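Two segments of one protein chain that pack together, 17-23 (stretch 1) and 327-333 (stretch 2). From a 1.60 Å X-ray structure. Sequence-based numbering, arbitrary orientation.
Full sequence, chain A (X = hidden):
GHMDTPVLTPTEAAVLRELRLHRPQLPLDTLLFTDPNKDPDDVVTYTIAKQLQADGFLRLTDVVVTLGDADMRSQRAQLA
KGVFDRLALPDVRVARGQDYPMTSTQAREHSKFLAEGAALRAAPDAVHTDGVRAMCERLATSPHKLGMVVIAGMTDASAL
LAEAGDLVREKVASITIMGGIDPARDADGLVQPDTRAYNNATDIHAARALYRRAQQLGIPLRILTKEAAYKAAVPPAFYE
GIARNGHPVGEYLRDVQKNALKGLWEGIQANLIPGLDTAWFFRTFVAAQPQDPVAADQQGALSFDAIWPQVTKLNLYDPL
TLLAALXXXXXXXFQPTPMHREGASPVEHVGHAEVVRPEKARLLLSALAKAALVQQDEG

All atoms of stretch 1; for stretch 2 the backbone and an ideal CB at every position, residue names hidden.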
# COMPACT_ATOMS: atom_id res chain seq x y z
N ARG A 17 16.44 14.47 -6.36
CA ARG A 17 17.91 14.51 -6.32
C ARG A 17 18.45 14.13 -4.94
O ARG A 17 19.41 13.34 -4.79
CB ARG A 17 18.37 15.92 -6.67
CG ARG A 17 19.87 16.10 -6.84
CD ARG A 17 20.12 17.51 -7.40
NE ARG A 17 19.48 17.69 -8.70
CZ ARG A 17 18.50 18.57 -8.96
NH1 ARG A 17 18.06 19.42 -8.01
NH2 ARG A 17 17.97 18.62 -10.17
N GLU A 18 17.84 14.69 -3.91
CA GLU A 18 18.23 14.39 -2.54
C GLU A 18 18.04 12.92 -2.16
O GLU A 18 18.89 12.30 -1.51
CB GLU A 18 17.48 15.31 -1.55
CG GLU A 18 17.82 15.01 -0.09
CD GLU A 18 16.94 15.76 0.93
OE1 GLU A 18 15.99 16.50 0.51
OE2 GLU A 18 17.22 15.62 2.15
N LEU A 19 16.91 12.34 -2.54
CA LEU A 19 16.72 10.93 -2.25
C LEU A 19 17.80 10.11 -2.97
O LEU A 19 18.31 9.11 -2.43
CB LEU A 19 15.34 10.46 -2.72
CG LEU A 19 15.14 8.95 -2.67
CD1 LEU A 19 15.25 8.34 -1.26
CD2 LEU A 19 13.81 8.60 -3.29
N ARG A 20 18.14 10.54 -4.18
CA ARG A 20 19.07 9.77 -5.00
C ARG A 20 20.49 9.69 -4.39
O ARG A 20 21.27 8.81 -4.75
CB ARG A 20 19.11 10.30 -6.44
CG ARG A 20 17.99 9.65 -7.33
CD ARG A 20 17.61 10.51 -8.48
NE ARG A 20 16.83 9.76 -9.45
CZ ARG A 20 16.57 10.23 -10.67
NH1 ARG A 20 17.01 11.44 -11.00
NH2 ARG A 20 15.88 9.50 -11.54
N LEU A 21 20.82 10.58 -3.46
CA LEU A 21 22.11 10.46 -2.78
C LEU A 21 22.19 9.22 -1.89
O LEU A 21 23.30 8.82 -1.46
CB LEU A 21 22.40 11.70 -1.92
CG LEU A 21 22.48 13.00 -2.72
CD1 LEU A 21 22.36 14.19 -1.75
CD2 LEU A 21 23.78 13.04 -3.54
N HIS A 22 21.04 8.60 -1.61
CA HIS A 22 20.96 7.57 -0.60
C HIS A 22 20.63 6.23 -1.22
O HIS A 22 20.10 5.35 -0.52
CB HIS A 22 19.84 7.90 0.40
CG HIS A 22 20.10 9.10 1.26
ND1 HIS A 22 20.30 10.36 0.75
CD2 HIS A 22 20.15 9.23 2.61
CE1 HIS A 22 20.50 11.21 1.75
NE2 HIS A 22 20.41 10.55 2.89
N ARG A 23 20.91 6.06 -2.52
CA ARG A 23 20.64 4.78 -3.19
C ARG A 23 21.46 3.73 -2.50
O ARG A 23 22.62 3.99 -2.14
CB ARG A 23 21.06 4.75 -4.69
CG ARG A 23 20.29 5.63 -5.63
CD ARG A 23 20.79 5.34 -7.04
NE ARG A 23 20.01 6.00 -8.07
CZ ARG A 23 20.29 7.18 -8.60
NH1 ARG A 23 21.35 7.87 -8.20
NH2 ARG A 23 19.52 7.69 -9.57
N UNK A 327 15.10 1.74 3.60
CA UNK A 327 15.88 2.62 4.50
C UNK A 327 16.17 3.98 3.91
O UNK A 327 16.15 4.99 4.61
CB UNK A 327 17.21 1.95 4.87
N UNK A 328 16.41 4.05 2.61
CA UNK A 328 16.75 5.34 2.00
C UNK A 328 15.63 6.37 2.13
O UNK A 328 15.84 7.55 2.46
CB UNK A 328 17.09 5.14 0.52
N UNK A 329 14.42 5.92 1.87
CA UNK A 329 13.30 6.83 1.99
C UNK A 329 12.90 7.02 3.46
O UNK A 329 12.55 8.14 3.85
CB UNK A 329 12.11 6.31 1.17
N UNK A 330 12.95 5.95 4.26
CA UNK A 330 12.51 6.01 5.67
C UNK A 330 13.36 7.02 6.39
O UNK A 330 12.84 7.84 7.14
CB UNK A 330 12.60 4.65 6.36
N UNK A 331 14.67 7.00 6.14
CA UNK A 331 15.54 7.86 6.93
C UNK A 331 15.33 9.32 6.57
O UNK A 331 15.59 10.22 7.36
CB UNK A 331 17.01 7.47 6.73
N UNK A 332 14.81 9.57 5.38
CA UNK A 332 14.45 10.90 4.97
C UNK A 332 13.22 11.43 5.71
O UNK A 332 13.13 12.64 5.99
CB UNK A 332 14.20 10.92 3.46
N UNK A 333 12.25 10.56 6.01
CA UNK A 333 10.93 11.06 6.39
C UNK A 333 10.50 10.69 7.80
O UNK A 333 9.64 11.39 8.38
CB UNK A 333 9.89 10.54 5.40

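Stretch 2 is helical from 327 to 333, and residues on one side of it meet Glu18, Leu19 and His22.

At position 327 the CA-to-CB bond runs sideways, and the ideal CB has nothing of stretch 1 within 5.5 Å. Phi is -62°, a value that proline tolerates. Many residues would suit. The deposited residue is Pro327. Its ring makes no contact with stretch 1, but its O accepts the backbone hydrogen bond from 331 N at 2.9 Å.

Position 328 points its CA-to-CB bond toward stretch 1. An ideal CB would lie 3.2 Å from His22 O, which is tight for carbon against oxygen, and 4.1 Å from Leu19 CD1. Phi and psi, -62° and -44°, are ordinary helical values, so the backbone does not demand glycine. The space does favor it, and alanine would already be cramped. The residue is Gly328. Its CA lies 4.2 Å from His22 O, and the CA atoms of Gly328 and His22 are 5.4 Å apart, so the backbones come close here. Gly328 O lies 3.8 Å from Leu19 CD1. This contact buries the oxygen, which has no hydrogen-bond partner in the model.

At 329 the bond is sideways, and the ideal CB is 4.5 Å from Leu19 CD1. Stretch 1 offers a methyl here, so a small or branched residue with an apolar arm would fit: valine, threonine, isoleucine or alanine. It is Thr329, with chi1 at 45° (p). Its CG2 packs 3.5 Å from Leu19 CD1. OG1 is hydrogen-bonded to a residue just outside the stretch.

Position 330 is out of reach, and stretch 1 sets no preference. It is Ala330.

Position 331 points toward stretch 1, but its ideal CB is still 5.5 Å from His22 CD2. A long or polar side chain could extend past the imidazole. It is Arg331, in an extended form with chi1 m and chi2 and chi3 t. Its nearest approach is Arg331 CB to His22 CD2, 5.6 Å, too far for a contact.

Position 332 also points toward stretch 1. The ideal CB is 5.5 Å from Leu19 CD1, leaving room for a medium-sized apolar side chain such as leucine, isoleucine or methionine; the nearby Glu18 carboxylate could also suit a polar one. It is Leu332, the residue most covered by the other stretch. CD2 packs 4.1 Å from Leu19 CB, while CD1 lies 3.7 Å from Glu18 OE2. That oxygen is hydrogen-bonded elsewhere in the structure. Chi1, at -137°, lies between wells.

Position 333 is out of reach, so stretch 1 does not constrain it. It is Leu333.

Stretch 2 327-333: PGTARLL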
# COMPACT_ATOMS: atom_id res chain seq x y z
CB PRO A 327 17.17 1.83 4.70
CG PRO A 327 16.79 0.42 4.45
CD PRO A 327 15.77 0.47 3.34
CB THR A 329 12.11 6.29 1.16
OG1 THR A 329 11.97 4.91 1.43
CG2 THR A 329 12.34 6.53 -0.38
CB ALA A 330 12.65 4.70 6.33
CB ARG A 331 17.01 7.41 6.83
CG ARG A 331 17.24 6.03 7.51
CD ARG A 331 18.69 5.52 7.36
NE ARG A 331 18.86 4.14 7.85
CZ ARG A 331 19.52 3.17 7.19
NH1 ARG A 331 20.07 3.42 6.00
NH2 ARG A 331 19.62 1.95 7.72
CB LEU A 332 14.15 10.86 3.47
CG LEU A 332 14.67 11.94 2.53
CD1 LEU A 332 16.16 12.08 2.67
CD2 LEU A 332 14.26 11.60 1.10
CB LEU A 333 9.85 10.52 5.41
CG LEU A 333 10.06 10.80 3.92
CD1 LEU A 333 8.95 10.08 3.16
CD2 LEU A 333 10.04 12.29 3.59
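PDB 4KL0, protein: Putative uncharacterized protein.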